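Local coordinates for protein uncharacterized oxidoreductase yvaA (Bacillus subtilis subsp. subtilis, PDB 3GDO) that catalyses the reversible NADPH-dependent reduction of scyllo-inosose to scyllo-inositol and cannot use NADH instead, at residues N124-D128 against N129-T133. Residues are numbered along the deposited sequence; the frame is centred on the assembly and turned at random.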
loop_
_atom_site.group_PDB
_atom_site.type_symbol
_atom_site.label_atom_id
_atom_site.label_comp_id
_atom_site.label_asym_id
_atom_site.label_seq_id
_atom_site.Cartn_x
_atom_site.Cartn_y
_atom_site.Cartn_z
ATOM N N ASN B 124 -19.636 12.191 6.572
ATOM C CA ASN B 124 -19.648 13.257 5.595
ATOM C C ASN B 124 -18.524 13.170 4.579
ATOM O O ASN B 124 -18.588 13.873 3.593
ATOM C CB ASN B 124 -19.697 14.644 6.250
ATOM C CG ASN B 124 -18.437 14.990 7.017
ATOM O OD1 ASN B 124 -17.777 14.138 7.587
ATOM N ND2 ASN B 124 -18.111 16.274 7.038
ATOM N N ARG B 125 -17.513 12.317 4.813
ATOM C CA ARG B 125 -16.439 12.142 3.811
ATOM C C ARG B 125 -16.946 11.528 2.512
ATOM O O ARG B 125 -16.176 11.420 1.559
ATOM C CB ARG B 125 -15.241 11.289 4.324
ATOM C CG ARG B 125 -14.399 11.841 5.476
ATOM C CD ARG B 125 -14.738 13.234 5.849
ATOM N NE ARG B 125 -13.695 13.834 6.662
ATOM C CZ ARG B 125 -13.904 14.500 7.798
ATOM N NH1 ARG B 125 -15.124 14.644 8.307
ATOM N NH2 ARG B 125 -12.872 15.028 8.439
ATOM N N ARG B 126 -18.218 11.116 2.449
ATOM C CA ARG B 126 -18.794 10.770 1.153
ATOM C C ARG B 126 -18.967 12.035 0.304
ATOM O O ARG B 126 -19.228 11.925 -0.881
ATOM C CB ARG B 126 -20.139 10.062 1.253
ATOM C CG ARG B 126 -20.118 8.698 1.936
ATOM C CD ARG B 126 -21.519 8.095 1.936
ATOM N NE ARG B 126 -21.598 6.962 2.843
ATOM C CZ ARG B 126 -22.697 6.247 3.070
ATOM N NH1 ARG B 126 -23.857 6.527 2.454
ATOM N NH2 ARG B 126 -22.643 5.249 3.941
ATOM N N TRP B 127 -18.873 13.213 0.912
ATOM C CA TRP B 127 -18.946 14.491 0.132
ATOM C C TRP B 127 -17.618 15.280 0.116
ATOM O O TRP B 127 -17.606 16.495 -0.143
ATOM C CB TRP B 127 -20.199 15.345 0.526
ATOM C CG TRP B 127 -21.501 14.570 0.244
ATOM C CD1 TRP B 127 -22.264 14.591 -0.919
ATOM C CD2 TRP B 127 -22.142 13.630 1.120
ATOM N NE1 TRP B 127 -23.315 13.709 -0.811
ATOM C CE2 TRP B 127 -23.269 13.113 0.430
ATOM C CE3 TRP B 127 -21.844 13.144 2.409
ATOM C CZ2 TRP B 127 -24.110 12.158 0.990
ATOM C CZ3 TRP B 127 -22.686 12.195 2.970
ATOM C CH2 TRP B 127 -23.817 11.723 2.264
ATOM N N ASP B 128 -16.504 14.582 0.390
ATOM C CA ASP B 128 -15.145 15.106 0.166
ATOM C C ASP B 128 -14.906 15.277 -1.341
ATOM O O ASP B 128 -15.410 14.471 -2.150
ATOM C CB ASP B 128 -14.082 14.145 0.724
ATOM C CG ASP B 128 -13.792 14.367 2.194
ATOM O OD1 ASP B 128 -14.533 15.117 2.863
ATOM O OD2 ASP B 128 -12.785 13.796 2.710
ATOM N N ASN B 129 -14.168 16.332 -1.725
ATOM C CA ASN B 129 -13.895 16.540 -3.157
ATOM C C ASN B 129 -13.359 15.309 -3.895
ATOM O O ASN B 129 -13.914 14.894 -4.922
ATOM C CB ASN B 129 -13.048 17.805 -3.436
ATOM C CG ASN B 129 -11.823 17.981 -2.518
ATOM O OD1 ASN B 129 -11.231 17.024 -1.949
ATOM N ND2 ASN B 129 -11.422 19.228 -2.392
ATOM N N ASP B 130 -12.292 14.707 -3.358
ATOM C CA ASP B 130 -11.646 13.576 -4.022
ATOM C C ASP B 130 -12.618 12.420 -4.226
ATOM O O ASP B 130 -12.713 11.860 -5.338
ATOM C CB ASP B 130 -10.366 13.132 -3.273
ATOM C CG ASP B 130 -10.521 13.118 -1.740
ATOM O OD1 ASP B 130 -11.661 12.931 -1.237
ATOM O OD2 ASP B 130 -9.488 13.281 -1.015
ATOM N N PHE B 131 -13.346 12.064 -3.165
ATOM C CA PHE B 131 -14.306 10.981 -3.257
ATOM C C PHE B 131 -15.421 11.288 -4.269
ATOM O O PHE B 131 -15.825 10.420 -5.028
ATOM C CB PHE B 131 -14.879 10.614 -1.887
ATOM C CG PHE B 131 -15.650 9.326 -1.894
ATOM C CD1 PHE B 131 -15.008 8.122 -2.066
ATOM C CD2 PHE B 131 -17.022 9.320 -1.721
ATOM C CE1 PHE B 131 -15.715 6.938 -2.095
ATOM C CE2 PHE B 131 -17.748 8.148 -1.755
ATOM C CZ PHE B 131 -17.094 6.944 -1.925
ATOM N N LEU B 132 -15.867 12.529 -4.316
ATOM C CA LEU B 132 -16.889 12.901 -5.265
ATOM C C LEU B 132 -16.345 12.721 -6.668
ATOM O O LEU B 132 -17.066 12.237 -7.549
ATOM C CB LEU B 132 -17.368 14.349 -5.041
ATOM C CG LEU B 132 -18.324 14.540 -3.845
ATOM C CD1 LEU B 132 -18.783 15.994 -3.809
ATOM C CD2 LEU B 132 -19.539 13.552 -3.878
ATOM N N THR B 133 -15.081 13.111 -6.855
ATOM C CA THR B 133 -14.405 12.993 -8.157
ATOM C C THR B 133 -14.370 11.536 -8.633
ATOM O O THR B 133 -14.795 11.248 -9.755
ATOM C CB THR B 133 -13.015 13.585 -8.082
ATOM O OG1 THR B 133 -13.117 14.913 -7.555
ATOM C CG2 THR B 133 -12.288 13.562 -9.463
HETATM O O HOH W 1 -9.969 13.948 1.599
HETATM O O HOH W 2 -12.004 11.557 1.288
#
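The bond from L132 N to D128 O, 2.9 Å long with an N-H...O angle of 159°, closes the first turn of helix 129-139 and makes this corner a compact example of how a chain leaves a 3-10 segment and enters an alpha-helix. One residue along, N129 O accepts from both T133 N and T133 OG1, the hydroxyl lying above the carbonyl plane at 2.8 Å.

D128 occupies the N-cap position, yet its carboxylate caps no helix amide. D128 OD1 is hydrogen-bonded to Y302 OH, whereas D128 OD2 meets two waters. D130, just inside the helix, turns back: with CG between its own backbone N and carbonyl carbon (chi1 42°), D130 OD1 accepts F131 N through its anti lone pair. The two carboxylates run alongside each other, their planes 47° apart and D128 OD2 4.2 Å from D130 OD1. The waters bridge them, one hydrogen-bonded to D128 OD2 and D130 OD2, the other to D128 OD2 and D130 OD1, which probably eases the like-charge repulsion.

Two apolar side chains, F131 and L132, pack back against the 3-10 segment and W127. The F131 ring presents its edge to R126 O, 3.5 Å from F131 CD2, while L132 CD2 lies 3.4 Å from that same oxygen and 4.2 Å from W127 CD1. An alanine in place of L132 would keep the backbone bond but would probably leave a gap beside W127 CD1 and R126 O.

Salt bridges tie R125 to E257 of helix 256-261, and R126 to D184 of helix 174-190 and E325 of helix 323-342. Following the last strand of the parallel Rossmann sheet, this helix start is consistent with the interdomain passage of the Gfo/Idh/MocA family.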